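Cupin domain-containing protein (Rhodopseudomonas palustris, PDB 3LAG) is of unknown function but adopts a cupin fold and binds a metal ion, nickel in this crystal, through three histidines. Local coordinates at residues I10-D13 against R18-E21; G56-A61 against D78-S83. One frame throughout, in Å; residues are numbered along the deposited sequence.

Contact 1 (I10-D13 against R18-E21)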
ATOM      1  N   ILE B  10     -12.862  -3.096  -1.664  1.00  8.30           N
ATOM      2  CA  ILE B  10     -12.440  -1.782  -2.130  1.00  8.75           C
ATOM      3  C   ILE B  10     -12.357  -0.845  -0.931  1.00  8.94           C
ATOM      4  O   ILE B  10     -13.375  -0.468  -0.356  1.00 10.99           O
ATOM      5  CB  ILE B  10     -13.366  -1.242  -3.235  1.00  9.55           C
ATOM      6  CG1 ILE B  10     -13.296  -2.158  -4.463  1.00 11.20           C
ATOM      7  CG2 ILE B  10     -12.969   0.167  -3.637  1.00 10.81           C
ATOM      8  CD1 ILE B  10     -14.346  -1.902  -5.523  1.00 12.73           C
ATOM      9  N   GLN B  11     -11.139  -0.498  -0.535  1.00  7.90           N
ATOM     10  CA  GLN B  11     -10.916   0.315   0.657  1.00  8.46           C
ATOM     11  C   GLN B  11     -11.061   1.801   0.381  1.00  8.44           C
ATOM     12  O   GLN B  11     -11.498   2.566   1.248  1.00  9.20           O
ATOM     13  CB  GLN B  11      -9.536   0.043   1.237  1.00  8.97           C
ATOM     14  CG  GLN B  11      -9.370  -1.354   1.790  1.00  9.03           C
ATOM     15  CD  GLN B  11      -8.082  -1.506   2.548  1.00  8.99           C
ATOM     16  OE1 GLN B  11      -7.236  -0.617   2.534  1.00 10.04           O
ATOM     17  NE2 GLN B  11      -7.913  -2.643   3.202  1.00  9.04           N
ATOM     18  N   ILE B  12     -10.646   2.206  -0.819  1.00  7.63           N
ATOM     19  CA  ILE B  12     -10.659   3.611  -1.208  1.00  8.06           C
ATOM     20  C   ILE B  12     -11.063   3.651  -2.660  1.00  6.61           C
ATOM     21  O   ILE B  12     -10.594   2.846  -3.476  1.00  6.70           O
ATOM     22  CB  ILE B  12      -9.250   4.247  -1.106  1.00  8.66           C
ATOM     23  CG1 ILE B  12      -8.746   4.248   0.336  1.00 10.26           C
ATOM     24  CG2 ILE B  12      -9.253   5.658  -1.693  1.00  9.36           C
ATOM     25  CD1 ILE B  12      -7.280   4.574   0.453  1.00 12.48           C
ATOM     26  N   ASP B  13     -11.918   4.595  -3.019  1.00  6.58           N
ATOM     27  CA  ASP B  13     -12.230   4.764  -4.423  1.00  6.38           C
ATOM     28  C   ASP B  13     -12.638   6.215  -4.652  1.00  7.55           C
ATOM     29  O   ASP B  13     -13.651   6.679  -4.102  1.00  8.53           O
ATOM     30  CB  ASP B  13     -13.349   3.815  -4.860  1.00  7.29           C
ATOM     31  CG  ASP B  13     -13.523   3.771  -6.363  1.00  8.05           C
ATOM     32  OD1 ASP B  13     -12.506   3.867  -7.091  1.00  8.71           O
ATOM     33  OD2 ASP B  13     -14.683   3.663  -6.825  1.00 10.14           O
ATOM     34  N   ARG B  18      -8.046   3.981  -6.919  1.00  6.92           N
ATOM     35  CA  ARG B  18      -8.794   2.908  -6.279  1.00  7.72           C
ATOM     36  C   ARG B  18      -7.836   1.956  -5.582  1.00  8.98           C
ATOM     37  O   ARG B  18      -6.868   1.495  -6.192  1.00 11.37           O
ATOM     38  CB  ARG B  18      -9.597   2.118  -7.299  1.00  7.98           C
ATOM     39  CG  ARG B  18     -10.406   0.993  -6.665  1.00 10.58           C
ATOM     40  CD  ARG B  18     -11.267   0.310  -7.684  1.00 15.08           C
ATOM     41  NE  ARG B  18     -12.447   1.115  -7.969  1.00 16.15           N
ATOM     42  CZ  ARG B  18     -13.521   0.671  -8.612  1.00 19.52           C
ATOM     43  NH1 ARG B  18     -13.566  -0.579  -9.053  1.00 22.45           N
ATOM     44  NH2 ARG B  18     -14.551   1.480  -8.815  1.00 19.68           N
ATOM     45  N   VAL B  19      -8.126   1.649  -4.322  1.00  7.32           N
ATOM     46  CA  VAL B  19      -7.325   0.730  -3.523  1.00  7.18           C
ATOM     47  C   VAL B  19      -8.175  -0.479  -3.165  1.00  7.82           C
ATOM     48  O   VAL B  19      -9.206  -0.333  -2.514  1.00  7.91           O
ATOM     49  CB  VAL B  19      -6.799   1.401  -2.245  1.00  8.00           C
ATOM     50  CG1 VAL B  19      -5.954   0.417  -1.478  1.00  9.05           C
ATOM     51  CG2 VAL B  19      -5.982   2.640  -2.588  1.00  9.64           C
ATOM     52  N   THR B  20      -7.746  -1.654  -3.621  1.00  7.41           N
ATOM     53  CA  THR B  20      -8.447  -2.907  -3.366  1.00  7.77           C
ATOM     54  C   THR B  20      -7.562  -3.876  -2.615  1.00  7.34           C
ATOM     55  O   THR B  20      -6.424  -4.131  -3.011  1.00  7.89           O
ATOM     56  CB  THR B  20      -8.877  -3.589  -4.679  1.00  8.08           C
ATOM     57  OG1 THR B  20      -9.627  -2.661  -5.469  1.00  8.69           O
ATOM     58  CG2 THR B  20      -9.735  -4.821  -4.413  1.00  8.83           C
ATOM     59  N   GLU B  21      -8.099  -4.410  -1.526  1.00  7.46           N
ATOM     60  CA  GLU B  21      -7.449  -5.484  -0.792  0.50  8.15           C
ATOM     61  C   GLU B  21      -7.870  -6.825  -1.376  1.00  7.83           C
ATOM     62  O   GLU B  21      -9.062  -7.134  -1.444  1.00  7.99           O
ATOM     63  CB  GLU B  21      -7.839  -5.422   0.683  0.50  8.89           C
ATOM     64  CG  GLU B  21      -7.242  -6.525   1.526  0.50 11.90           C
ATOM     65  CD  GLU B  21      -7.698  -6.431   2.966  0.50 14.74           C
ATOM     66  OE1 GLU B  21      -8.578  -5.592   3.256  0.50 15.75           O
ATOM     67  OE2 GLU B  21      -7.173  -7.183   3.811  0.50 14.62           O
TER
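Ile10-Asp13 and Arg18-Glu21 pair as the antiparallel arms of a beta hairpin, their axes 4.6 Å apart, with a classic beta bulge where Gln11 and Ile12 both face Val19. Val19 O takes Gln11 N at 2.8 Å and, weakly, Ile12 N, while Val19 N returns a nearly straight bond to Ile12 O. Within the bulge, Ile12 and Val19 lie side by side on the face that packs on Ser68 of the second subunit, CD1 of Ile12 against CG2 of Val19 at 3.8 Å. On the face of Ile10, Asp13 and Arg18, Arg18 grips Asp13 side-on: NE reaches OD1 at 2.9 Å in the guanidinium plane, and NH2 reaches OD2 at 3.0 Å. Both nitrogens come from above the carboxylate, the two planes standing 75° apart. A bend at chi3 (-78°) turns the guanidinium toward Asp13, and Ile10 CD1 covers one of its faces near the rim. Gln11 NE2 gives only a weak bond to Glu21 OE1; its amide is held more firmly by Ser68 and Gly66 of the second subunit, and Glu21 pairs with Arg23. Since Lys95 also bridges to Asp13 OD1, two cations meet this carboxylate, which probably favours its ionised form.

Contact 2 (G56-A61 against D78-S83)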
ATOM      1  N   GLY B  56      -1.552 -19.776 -21.108  1.00 16.08           N
ATOM      2  CA  GLY B  56      -1.777 -20.891 -20.214  1.00 16.97           C
ATOM      3  C   GLY B  56      -0.569 -21.290 -19.393  1.00 16.12           C
ATOM      4  O   GLY B  56      -0.693 -22.090 -18.464  1.00 16.37           O
ATOM      5  N   THR B  57       0.601 -20.743 -19.720  1.00 14.58           N
ATOM      6  CA  THR B  57       1.793 -21.026 -18.918  1.00 13.10           C
ATOM      7  C   THR B  57       1.735 -20.281 -17.587  1.00 11.02           C
ATOM      8  O   THR B  57       1.074 -19.251 -17.469  1.00 12.04           O
ATOM      9  CB  THR B  57       3.137 -20.747 -19.665  1.00 12.84           C
ATOM     10  OG1 THR B  57       3.262 -19.353 -19.972  1.00 11.85           O
ATOM     11  CG2 THR B  57       3.217 -21.557 -20.953  1.00 15.31           C
ATOM     12  N   ARG B  58       2.429 -20.828 -16.596  1.00 11.85           N
ATOM     13  CA  ARG B  58       2.345 -20.342 -15.228  1.00 12.84           C
ATOM     14  C   ARG B  58       3.704 -20.002 -14.660  1.00 11.84           C
ATOM     15  O   ARG B  58       4.709 -20.644 -14.985  1.00 11.23           O
ATOM     16  CB  ARG B  58       1.713 -21.405 -14.326  1.00 14.70           C
ATOM     17  CG  ARG B  58       0.266 -21.706 -14.632  1.00 17.14           C
ATOM     18  CD  ARG B  58      -0.275 -22.757 -13.677  1.00 17.13           C
ATOM     19  NE  ARG B  58      -1.717 -22.928 -13.832  1.00 18.43           N
ATOM     20  CZ  ARG B  58      -2.523 -23.378 -12.878  1.00 22.36           C
ATOM     21  NH1 ARG B  58      -2.029 -23.707 -11.689  1.00 23.79           N
ATOM     22  NH2 ARG B  58      -3.824 -23.497 -13.113  1.00 23.99           N
ATOM     23  N   SER B  59       3.711 -19.016 -13.778  1.00 11.02           N
ATOM     24  CA  SER B  59       4.902 -18.655 -13.035  1.00 10.57           C
ATOM     25  C   SER B  59       4.468 -18.324 -11.614  1.00 10.50           C
ATOM     26  O   SER B  59       3.282 -18.160 -11.339  1.00 11.42           O
ATOM     27  CB  SER B  59       5.612 -17.468 -13.686  1.00 11.65           C
ATOM     28  OG  SER B  59       4.757 -16.340 -13.762  1.00 13.66           O
ATOM     29  N   LEU B  60       5.440 -18.158 -10.725  0.50  9.39           N
ATOM     30  CA  LEU B  60       5.158 -17.999  -9.307  0.50  9.42           C
ATOM     31  C   LEU B  60       5.803 -16.722  -8.766  0.50  8.99           C
ATOM     32  O   LEU B  60       6.975 -16.728  -8.370  0.50  8.56           O
ATOM     33  CB  LEU B  60       5.687 -19.219  -8.559  0.50 10.91           C
ATOM     34  CG  LEU B  60       5.271 -19.421  -7.105  0.50 11.64           C
ATOM     35  CD1 LEU B  60       3.756 -19.435  -6.979  0.50 11.65           C
ATOM     36  CD2 LEU B  60       5.861 -20.721  -6.574  0.50 11.50           C
ATOM     37  N   ALA B  61       5.044 -15.626  -8.778  1.00  9.66           N
ATOM     38  CA  ALA B  61       5.548 -14.338  -8.321  1.00  9.71           C
ATOM     39  C   ALA B  61       5.958 -14.445  -6.857  1.00  9.20           C
ATOM     40  O   ALA B  61       5.198 -14.948  -6.006  1.00  9.31           O
ATOM     41  CB  ALA B  61       4.494 -13.256  -8.502  1.00 10.93           C
ATOM     42  N   ASP B  78      -4.579 -14.466 -14.998  1.00  8.72           N
ATOM     43  CA  ASP B  78      -5.323 -15.028 -13.871  1.00  8.85           C
ATOM     44  C   ASP B  78      -4.318 -15.162 -12.742  1.00  9.29           C
ATOM     45  O   ASP B  78      -3.185 -15.550 -12.983  1.00 10.24           O
ATOM     46  CB  ASP B  78      -5.868 -16.410 -14.237  1.00  9.13           C
ATOM     47  CG  ASP B  78      -6.727 -17.033 -13.141  1.00  9.10           C
ATOM     48  OD1 ASP B  78      -7.202 -16.317 -12.231  1.00  9.82           O
ATOM     49  OD2 ASP B  78      -6.954 -18.256 -13.248  1.00 10.74           O
ATOM     50  N   VAL B  79      -4.712 -14.829 -11.522  1.00  8.32           N
ATOM     51  CA  VAL B  79      -3.823 -14.983 -10.388  1.00  9.53           C
ATOM     52  C   VAL B  79      -4.432 -16.005  -9.440  1.00  8.46           C
ATOM     53  O   VAL B  79      -5.622 -15.951  -9.131  1.00  8.85           O
ATOM     54  CB  VAL B  79      -3.569 -13.636  -9.721  1.00 11.95           C
ATOM     55  CG1 VAL B  79      -2.995 -13.817  -8.337  1.00 15.39           C
ATOM     56  CG2 VAL B  79      -2.653 -12.798 -10.622  1.00 11.40           C
ATOM     57  N   ARG B  80      -3.610 -16.954  -9.012  1.00  8.07           N
ATOM     58  CA  ARG B  80      -4.090 -18.072  -8.220  1.00  7.84           C
ATOM     59  C   ARG B  80      -3.214 -18.334  -7.020  1.00  7.55           C
ATOM     60  O   ARG B  80      -2.044 -17.950  -6.990  1.00  8.75           O
ATOM     61  CB  ARG B  80      -4.116 -19.333  -9.072  1.00  9.00           C
ATOM     62  CG  ARG B  80      -4.795 -19.127 -10.407  1.00 10.44           C
ATOM     63  CD  ARG B  80      -4.812 -20.396 -11.226  1.00 12.38           C
ATOM     64  NE  ARG B  80      -5.678 -21.426 -10.664  1.00 14.24           N
ATOM     65  CZ  ARG B  80      -6.953 -21.612 -11.003  1.00 15.54           C
ATOM     66  NH1 ARG B  80      -7.655 -22.589 -10.445  1.00 17.17           N
ATOM     67  NH2 ARG B  80      -7.531 -20.825 -11.896  1.00 15.63           N
ATOM     68  N   ASN B  81      -3.782 -19.022  -6.039  1.00  7.19           N
ATOM     69  CA  ASN B  81      -3.018 -19.460  -4.893  1.00  7.24           C
ATOM     70  C   ASN B  81      -2.925 -20.980  -4.845  1.00  7.31           C
ATOM     71  O   ASN B  81      -3.892 -21.660  -4.481  1.00  8.60           O
ATOM     72  CB  ASN B  81      -3.628 -18.916  -3.610  1.00  7.41           C
ATOM     73  CG  ASN B  81      -2.762 -19.180  -2.406  1.00  6.50           C
ATOM     74  OD1 ASN B  81      -1.690 -19.791  -2.512  1.00  6.96           O
ATOM     75  ND2 ASN B  81      -3.212 -18.707  -1.250  1.00  6.59           N
ATOM     76  N   GLU B  82      -1.765 -21.502  -5.244  1.00  7.40           N
ATOM     77  CA  GLU B  82      -1.515 -22.938  -5.191  1.00  8.78           C
ATOM     78  C   GLU B  82      -0.645 -23.297  -3.986  1.00  8.66           C
ATOM     79  O   GLU B  82      -0.170 -24.428  -3.866  1.00 10.20           O
ATOM     80  CB  GLU B  82      -0.865 -23.431  -6.487  1.00  9.59           C
ATOM     81  CG  GLU B  82      -1.596 -23.011  -7.765  1.00 11.93           C
ATOM     82  CD  GLU B  82      -2.986 -23.597  -7.902  1.00 15.33           C
ATOM     83  OE1 GLU B  82      -3.318 -24.536  -7.150  1.00 17.64           O
ATOM     84  OE2 GLU B  82      -3.752 -23.122  -8.772  1.00 17.99           O
ATOM     85  N   SER B  83      -0.441 -22.324  -3.102  1.00  7.96           N
ATOM     86  CA  SER B  83       0.341 -22.525  -1.894  1.00  8.19           C
ATOM     87  C   SER B  83      -0.573 -22.907  -0.738  1.00  8.10           C
ATOM     88  O   SER B  83      -1.800 -22.994  -0.894  1.00  8.66           O
ATOM     89  CB  SER B  83       1.130 -21.255  -1.543  1.00  9.10           C
ATOM     90  OG  SER B  83       0.349 -20.308  -0.818  1.00  8.24           O
TER
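Strand 58-63 and strand 76-80 do not pair directly: strand 47-52 lies between them in the cupin sheet, bonding through Ile51 to Ser59 and through Thr50 to Arg80, and the segments meet by side chains alone. The motif is a surface salt-bridge network of Arg58, Asp78, Arg80 and Glu82. Arg58, extended from CG to NE, spans the intervening strand and lays its guanidinium across Arg80, with CD of Arg80 over one of its faces. In turn, Arg58 NH2 lies over a face of the Arg80 guanidinium, 3.7 Å from Arg80 NE, the two planes 31° apart. The carboxylates beside them probably offset this closeness of like charges. Arg80, bent at chi3 (68°), has both acids near its plane: NH2 meets Asp78 OD2 at 3.0 Å on the syn side, and NE meets Glu82 OE2 at 3.2 Å. The same Glu82 OE2 forms a long salt bridge, with a weak hydrogen bond, to Arg58 NH1 at 3.4 Å, so one oxygen joins both arginines. Glu82 is the middle residue of an Asx turn, in which Asn81 OD1 accepts Ser83 N at 2.9 Å and, in its carbonyl plane on a lone pair, Ser83 OG at 2.7 Å.

In the fold
Contact 1 closes before contact 2 opens along the chain, and the two sit on opposite sides of its centre, about 23 Å between centres and about 11 Å between nearest atoms. Both belong to one mixed sheet, which runs from edge strand 58-63 through 47-52, 76-80 and 28-34 to the hairpin 4-13 and 17-24. Strand 28-34 thus lies between the two regions; it carries His33, which binds nickel with His35 just past its end and His77 of strand 76-80. The hairpin of 10-13 and 18-21 also packs against the second subunit, whereas 56-61 and 78-83, touched by no other chain of the assembly, meet by side chains across strand 47-52 at the surface.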